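Local structure of tubulin-like protein CetZ1 (Haloferax volcanii, 4B46) at residues T222-E236 / E338-T350. The protein binds and probably hydrolyses GTP as a tubulin-like cytoskeletal protein that controls cell shape and is essential for forming rod-shaped swimming cells. Residues are numbered along the deposited sequence; the frame is centred on the assembly and turned at random.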
ATOM      1  N   THR A 222      -8.089  -9.946  -8.188  1.00 16.04           N
ATOM      2  CA  THR A 222      -7.832 -10.383  -6.817  1.00 16.64           C
ATOM      3  C   THR A 222      -8.379  -9.378  -5.799  1.00 23.32           C
ATOM      4  O   THR A 222      -8.890  -9.764  -4.740  1.00 17.50           O
ATOM      5  CB  THR A 222      -6.327 -10.640  -6.579  1.00 18.96           C
ATOM      6  OG1 THR A 222      -5.875 -11.658  -7.475  1.00 15.59           O
ATOM      7  CG2 THR A 222      -6.064 -11.117  -5.131  1.00 15.19           C
ATOM      8  N   LEU A 223      -8.291  -8.090  -6.130  1.00 15.23           N
ATOM      9  CA  LEU A 223      -8.703  -7.038  -5.207  1.00 16.96           C
ATOM     10  C   LEU A 223     -10.185  -6.700  -5.316  1.00 16.68           C
ATOM     11  O   LEU A 223     -10.707  -5.966  -4.492  1.00 19.41           O
ATOM     12  CB  LEU A 223      -7.890  -5.766  -5.459  1.00 15.22           C
ATOM     13  CG  LEU A 223      -6.381  -5.866  -5.252  1.00 17.49           C
ATOM     14  CD1 LEU A 223      -5.664  -4.648  -5.798  1.00 16.75           C
ATOM     15  CD2 LEU A 223      -6.061  -6.064  -3.770  1.00 14.11           C
ATOM     16  N   ALA A 224     -10.862  -7.237  -6.329  1.00 19.67           N
ATOM     17  CA  ALA A 224     -12.183  -6.737  -6.706  1.00 19.68           C
ATOM     18  C   ALA A 224     -13.267  -6.922  -5.651  1.00 26.95           C
ATOM     19  O   ALA A 224     -14.245  -6.171  -5.627  1.00 24.67           O
ATOM     20  CB  ALA A 224     -12.632  -7.345  -8.051  1.00 17.11           C
ATOM     21  N   GLY A 225     -13.109  -7.920  -4.787  1.00 22.93           N
ATOM     22  CA  GLY A 225     -14.092  -8.164  -3.740  1.00 24.42           C
ATOM     23  C   GLY A 225     -14.124  -7.101  -2.645  1.00 25.32           C
ATOM     24  O   GLY A 225     -15.040  -7.067  -1.829  1.00 22.52           O
ATOM     25  N   GLY A 226     -13.116  -6.236  -2.619  1.00 22.33           N
ATOM     26  CA  GLY A 226     -13.091  -5.120  -1.684  1.00 20.93           C
ATOM     27  C   GLY A 226     -12.639  -5.484  -0.280  1.00 20.15           C
ATOM     28  O   GLY A 226     -12.197  -6.605  -0.020  1.00 22.58           O
ATOM     29  N   GLY A 227     -12.746  -4.529   0.635  1.00 18.35           N
ATOM     30  CA  GLY A 227     -12.346  -4.755   2.010  1.00 17.45           C
ATOM     31  C   GLY A 227     -10.875  -4.476   2.215  1.00 17.71           C
ATOM     32  O   GLY A 227     -10.323  -3.570   1.605  1.00 17.42           O
ATOM     33  N   VAL A 228     -10.237  -5.280   3.060  1.00 18.14           N
ATOM     34  CA  VAL A 228      -8.855  -5.063   3.466  1.00 11.58           C
ATOM     35  C   VAL A 228      -7.942  -6.128   2.871  1.00 11.28           C
ATOM     36  O   VAL A 228      -8.302  -7.304   2.837  1.00 17.18           O
ATOM     37  CB  VAL A 228      -8.755  -5.121   5.010  1.00 19.38           C
ATOM     38  CG1 VAL A 228      -7.311  -5.082   5.463  1.00 18.79           C
ATOM     39  CG2 VAL A 228      -9.545  -3.981   5.637  1.00 24.92           C
ATOM     40  N   SER A 229      -6.760  -5.726   2.408  1.00 16.17           N
ATOM     41  CA  SER A 229      -5.767  -6.690   1.938  1.00 17.42           C
ATOM     42  C   SER A 229      -4.466  -6.625   2.718  1.00 14.86           C
ATOM     43  O   SER A 229      -4.116  -5.593   3.281  1.00 15.47           O
ATOM     44  CB  SER A 229      -5.472  -6.513   0.451  1.00 13.80           C
ATOM     45  OG  SER A 229      -6.646  -6.703  -0.304  1.00 14.77           O
ATOM     46  N   THR A 230      -3.749  -7.742   2.728  1.00 15.21           N
ATOM     47  CA  THR A 230      -2.465  -7.841   3.414  1.00 15.31           C
ATOM     48  C   THR A 230      -1.481  -8.540   2.481  1.00 16.07           C
ATOM     49  O   THR A 230      -1.882  -9.314   1.601  1.00 13.97           O
ATOM     50  CB  THR A 230      -2.602  -8.601   4.764  1.00 19.45           C
ATOM     51  OG1 THR A 230      -1.358  -8.565   5.492  1.00 17.76           O
ATOM     52  CG2 THR A 230      -3.031 -10.066   4.550  1.00 16.72           C
ATOM     53  N   VAL A 231      -0.193  -8.265   2.655  1.00 13.44           N
ATOM     54  CA  VAL A 231       0.815  -8.863   1.791  1.00 14.87           C
ATOM     55  C   VAL A 231       1.879  -9.653   2.560  1.00 15.20           C
ATOM     56  O   VAL A 231       2.443  -9.161   3.535  1.00 17.57           O
ATOM     57  CB  VAL A 231       1.479  -7.790   0.885  1.00 18.30           C
ATOM     58  CG1 VAL A 231       2.722  -8.327   0.214  1.00 16.98           C
ATOM     59  CG2 VAL A 231       0.478  -7.304  -0.164  1.00 17.77           C
ATOM     60  N   GLY A 232       2.138 -10.885   2.111  1.00 11.86           N
ATOM     61  CA  GLY A 232       3.235 -11.679   2.642  1.00 12.96           C
ATOM     62  C   GLY A 232       4.400 -11.634   1.680  1.00 15.47           C
ATOM     63  O   GLY A 232       4.200 -11.409   0.486  1.00 19.16           O
ATOM     64  N   TYR A 233       5.613 -11.859   2.175  1.00 15.27           N
ATOM     65  CA  TYR A 233       6.800 -11.618   1.352  1.00 15.68           C
ATOM     66  C   TYR A 233       8.006 -12.375   1.858  1.00 18.16           C
ATOM     67  O   TYR A 233       8.318 -12.339   3.042  1.00 20.45           O
ATOM     68  CB  TYR A 233       7.115 -10.107   1.327  1.00 14.20           C
ATOM     69  CG  TYR A 233       8.427  -9.710   0.651  1.00 16.87           C
ATOM     70  CD1 TYR A 233       9.620  -9.675   1.362  1.00 22.04           C
ATOM     71  CD2 TYR A 233       8.454  -9.311  -0.686  1.00 23.77           C
ATOM     72  CE1 TYR A 233      10.813  -9.303   0.756  1.00 25.09           C
ATOM     73  CE2 TYR A 233       9.641  -8.923  -1.296  1.00 24.60           C
ATOM     74  CZ  TYR A 233      10.811  -8.925  -0.571  1.00 32.15           C
ATOM     75  OH  TYR A 233      11.988  -8.551  -1.173  1.00 40.20           O
ATOM     76  N   ALA A 234       8.698 -13.047   0.944  1.00 19.47           N
ATOM     77  CA  ALA A 234       9.994 -13.630   1.247  1.00 23.55           C
ATOM     78  C   ALA A 234      10.896 -13.516   0.028  1.00 24.05           C
ATOM     79  O   ALA A 234      10.428 -13.521  -1.106  1.00 22.41           O
ATOM     80  CB  ALA A 234       9.851 -15.086   1.686  1.00 17.16           C
ATOM     81  N   SER A 235      12.195 -13.398   0.259  1.00 25.10           N
ATOM     82  CA  SER A 235      13.137 -13.314  -0.846  1.00 31.22           C
ATOM     83  C   SER A 235      14.455 -13.956  -0.471  1.00 38.48           C
ATOM     84  O   SER A 235      14.770 -14.108   0.708  1.00 44.31           O
ATOM     85  CB  SER A 235      13.367 -11.859  -1.251  1.00 33.37           C
ATOM     86  OG  SER A 235      14.130 -11.175  -0.284  1.00 40.93           O
ATOM     87  N   GLU A 236      15.222 -14.334  -1.484  1.00 38.90           N
ATOM     88  CA  GLU A 236      16.553 -14.873  -1.266  1.00 40.66           C
ATOM     89  C   GLU A 236      17.410 -14.715  -2.515  1.00 44.03           C
ATOM     90  O   GLU A 236      16.895 -14.642  -3.637  1.00 36.34           O
ATOM     91  CB  GLU A 236      16.475 -16.343  -0.869  1.00 45.86           C
ATOM     92  CG  GLU A 236      15.817 -17.227  -1.892  1.00 53.25           C
ATOM     93  CD  GLU A 236      15.850 -18.681  -1.492  1.00 63.87           C
ATOM     94  OE1 GLU A 236      16.805 -19.090  -0.797  1.00 74.07           O
ATOM     95  OE2 GLU A 236      14.915 -19.415  -1.866  1.00 64.00           O
ATOM     96  N   GLU A 338      19.359 -10.852  -9.245  1.00 53.84           N
ATOM     97  CA  GLU A 338      20.174 -11.736  -8.419  1.00 64.55           C
ATOM     98  C   GLU A 338      19.398 -12.224  -7.197  1.00 58.62           C
ATOM     99  O   GLU A 338      19.934 -12.939  -6.350  1.00 58.78           O
ATOM    100  CB  GLU A 338      21.475 -11.037  -8.015  1.00 76.67           C
ATOM    101  CG  GLU A 338      22.380 -10.708  -9.203  1.00 83.13           C
ATOM    102  CD  GLU A 338      23.392  -9.620  -8.895  1.00 87.53           C
ATOM    103  OE1 GLU A 338      23.423  -9.142  -7.740  1.00 89.11           O
ATOM    104  OE2 GLU A 338      24.154  -9.237  -9.809  1.00 88.20           O
ATOM    105  N   LYS A 339      18.128 -11.836  -7.125  1.00 51.21           N
ATOM    106  CA  LYS A 339      17.232 -12.289  -6.068  1.00 48.25           C
ATOM    107  C   LYS A 339      15.994 -12.951  -6.653  1.00 45.59           C
ATOM    108  O   LYS A 339      15.544 -12.596  -7.742  1.00 39.36           O
ATOM    109  CB  LYS A 339      16.773 -11.113  -5.206  1.00 48.75           C
ATOM    110  CG  LYS A 339      17.779 -10.608  -4.200  1.00 51.65           C
ATOM    111  CD  LYS A 339      17.143  -9.513  -3.364  1.00 60.49           C
ATOM    112  CE  LYS A 339      18.111  -8.934  -2.345  1.00 67.65           C
ATOM    113  NZ  LYS A 339      17.459  -7.856  -1.540  1.00 68.31           N
ATOM    114  N   VAL A 340      15.446 -13.916  -5.922  1.00 40.04           N
ATOM    115  CA  VAL A 340      14.104 -14.398  -6.201  1.00 34.03           C
ATOM    116  C   VAL A 340      13.208 -13.984  -5.039  1.00 28.40           C
ATOM    117  O   VAL A 340      13.553 -14.186  -3.874  1.00 26.18           O
ATOM    118  CB  VAL A 340      14.052 -15.925  -6.405  1.00 33.70           C
ATOM    119  CG1 VAL A 340      12.624 -16.367  -6.702  1.00 32.11           C
ATOM    120  CG2 VAL A 340      14.975 -16.345  -7.540  1.00 32.92           C
ATOM    121  N   ALA A 341      12.071 -13.379  -5.352  1.00 24.48           N
ATOM    122  CA  ALA A 341      11.146 -12.944  -4.315  1.00 26.95           C
ATOM    123  C   ALA A 341       9.764 -13.531  -4.557  1.00 28.83           C
ATOM    124  O   ALA A 341       9.298 -13.593  -5.699  1.00 24.30           O
ATOM    125  CB  ALA A 341      11.078 -11.427  -4.272  1.00 22.24           C
ATOM    126  N   GLY A 342       9.120 -13.972  -3.482  1.00 25.99           N
ATOM    127  CA  GLY A 342       7.750 -14.441  -3.551  1.00 20.87           C
ATOM    128  C   GLY A 342       6.841 -13.521  -2.761  1.00 25.32           C
ATOM    129  O   GLY A 342       7.134 -13.196  -1.607  1.00 23.62           O
ATOM    130  N   VAL A 343       5.748 -13.087  -3.383  1.00 17.23           N
ATOM    131  CA  VAL A 343       4.776 -12.243  -2.709  1.00 16.39           C
ATOM    132  C   VAL A 343       3.423 -12.919  -2.735  1.00 13.07           C
ATOM    133  O   VAL A 343       3.012 -13.469  -3.749  1.00 15.84           O
ATOM    134  CB  VAL A 343       4.682 -10.842  -3.376  1.00 22.85           C
ATOM    135  CG1 VAL A 343       3.267 -10.273  -3.292  1.00 23.29           C
ATOM    136  CG2 VAL A 343       5.683  -9.885  -2.741  1.00 23.78           C
ATOM    137  N   ILE A 344       2.726 -12.889  -1.613  1.00 17.47           N
ATOM    138  CA  ILE A 344       1.357 -13.362  -1.586  1.00 15.48           C
ATOM    139  C   ILE A 344       0.452 -12.202  -1.213  1.00 16.24           C
ATOM    140  O   ILE A 344       0.633 -11.574  -0.175  1.00 17.82           O
ATOM    141  CB  ILE A 344       1.176 -14.511  -0.581  1.00 14.29           C
ATOM    142  CG1 ILE A 344       2.138 -15.666  -0.929  1.00 21.29           C
ATOM    143  CG2 ILE A 344      -0.268 -14.992  -0.593  1.00 16.10           C
ATOM    144  CD1 ILE A 344       2.118 -16.813   0.065  1.00 20.20           C
ATOM    145  N   LEU A 345      -0.506 -11.910  -2.081  1.00 15.65           N
ATOM    146  CA  LEU A 345      -1.498 -10.888  -1.813  1.00 12.53           C
ATOM    147  C   LEU A 345      -2.746 -11.616  -1.366  1.00 15.46           C
ATOM    148  O   LEU A 345      -3.222 -12.520  -2.057  1.00 14.79           O
ATOM    149  CB  LEU A 345      -1.782 -10.073  -3.084  1.00 11.22           C
ATOM    150  CG  LEU A 345      -3.032  -9.192  -3.093  1.00 17.56           C
ATOM    151  CD1 LEU A 345      -2.967  -8.098  -2.014  1.00 15.50           C
ATOM    152  CD2 LEU A 345      -3.266  -8.578  -4.488  1.00 15.08           C
ATOM    153  N   LEU A 346      -3.238 -11.256  -0.184  1.00 12.86           N
ATOM    154  CA  LEU A 346      -4.458 -11.832   0.352  1.00 13.41           C
ATOM    155  C   LEU A 346      -5.477 -10.715   0.475  1.00 16.37           C
ATOM    156  O   LEU A 346      -5.264  -9.752   1.207  1.00 14.52           O
ATOM    157  CB  LEU A 346      -4.207 -12.478   1.719  1.00 14.08           C
ATOM    158  CG  LEU A 346      -3.201 -13.630   1.732  1.00 18.25           C
ATOM    159  CD1 LEU A 346      -2.907 -14.072   3.160  1.00 21.60           C
ATOM    160  CD2 LEU A 346      -3.717 -14.809   0.914  1.00 14.88           C
ATOM    161  N   SER A 347      -6.574 -10.835  -0.267  1.00 13.21           N
ATOM    162  CA  SER A 347      -7.573  -9.786  -0.292  1.00 18.00           C
ATOM    163  C   SER A 347      -8.822 -10.262   0.416  1.00 18.27           C
ATOM    164  O   SER A 347      -9.185 -11.420   0.306  1.00 19.00           O
ATOM    165  CB  SER A 347      -7.872  -9.371  -1.736  1.00 18.47           C
ATOM    166  OG  SER A 347      -9.115  -8.687  -1.834  1.00 28.43           O
ATOM    167  N   GLY A 348      -9.466  -9.368   1.161  1.00 13.74           N
ATOM    168  CA  GLY A 348     -10.706  -9.719   1.827  1.00 17.67           C
ATOM    169  C   GLY A 348     -10.474 -10.498   3.110  1.00 20.89           C
ATOM    170  O   GLY A 348     -11.241 -11.406   3.451  1.00 23.12           O
ATOM    171  N   VAL A 349      -9.405 -10.163   3.823  1.00 20.34           N
ATOM    172  CA  VAL A 349      -9.143 -10.815   5.103  1.00 23.99           C
ATOM    173  C   VAL A 349     -10.161 -10.352   6.141  1.00 25.04           C
ATOM    174  O   VAL A 349     -10.637  -9.217   6.091  1.00 21.40           O
ATOM    175  CB  VAL A 349      -7.702 -10.577   5.597  1.00 25.89           C
ATOM    176  CG1 VAL A 349      -6.708 -11.293   4.687  1.00 25.15           C
ATOM    177  CG2 VAL A 349      -7.400  -9.084   5.690  1.00 26.51           C
ATOM    178  N   THR A 350     -10.506 -11.247   7.063  1.00 28.16           N
ATOM    179  CA  THR A 350     -11.541 -10.978   8.057  1.00 28.78           C
ATOM    180  C   THR A 350     -11.118 -11.461   9.448  1.00 20.73           C
ATOM    181  O   THR A 350     -10.130 -12.188   9.591  1.00 23.50           O
ATOM    182  CB  THR A 350     -12.863 -11.680   7.694  1.00 36.94           C
ATOM    183  OG1 THR A 350     -12.617 -13.080   7.507  1.00 39.87           O
ATOM    184  CG2 THR A 350     -13.458 -11.099   6.418  1.00 44.26           C
TER
HETATM  185  O   HOH W   1     -11.920  -8.996  -1.222  1.00 20.24           O
HETATM  186  O   HOH W   2     -11.743  -7.473   4.274  1.00 17.07           O
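Two antiparallel strands of the C-terminal domain of this tubulin/FtsZ relative, 228-236 and 339-347, pair from Ser229 opposite Ser347 to Glu236 opposite Val340. Regular pairs of backbone bonds join them: Gly232 N donates to Ile344 O (2.8 Å) and Ile344 N returns to Gly232 O (3.0 Å). Gly232 puts no side chain on the face of Thr230 and Ala234. Val228 O is a bifurcated acceptor for Gly348 N and Val349 N, the latter at 3.2 Å. Gly348 has a positive phi (80°), which favours glycine, where the chain leaves the pairing.

On the face bearing Tyr233, the ring turns its edge to Val343: Tyr233 CD2 lies 3.5 Å from Val343 CG2, which sits in the ring plane. Farther along, Leu345 swings CG anti to its backbone N (chi1 165°), and its CD2 reaches Leu223 CD2 and Thr222 CG2, both at 3.8 Å. Its CD1 lies against Ser229 CB and Val231 CG2, so the forked side chain spans helix 216-223 and strand. Small Ser347 fits beside Thr222; its OG donates to a water that donates to Gly226 O, and Asn163 ND2 adds a weak hydrogen bond. On the other face, Thr230 sets CG2 3.9 Å from Val349 CG1 and gives OG1 to Leu285 O.

Helix 265-280 packs there through Val340 and Ile344, while helix 179-198 covers Val231, Tyr233 and Val343. Strand 228-237 hydrogen-bonds to GTPase-domain strand 163-168, and 339-347 to 294-301.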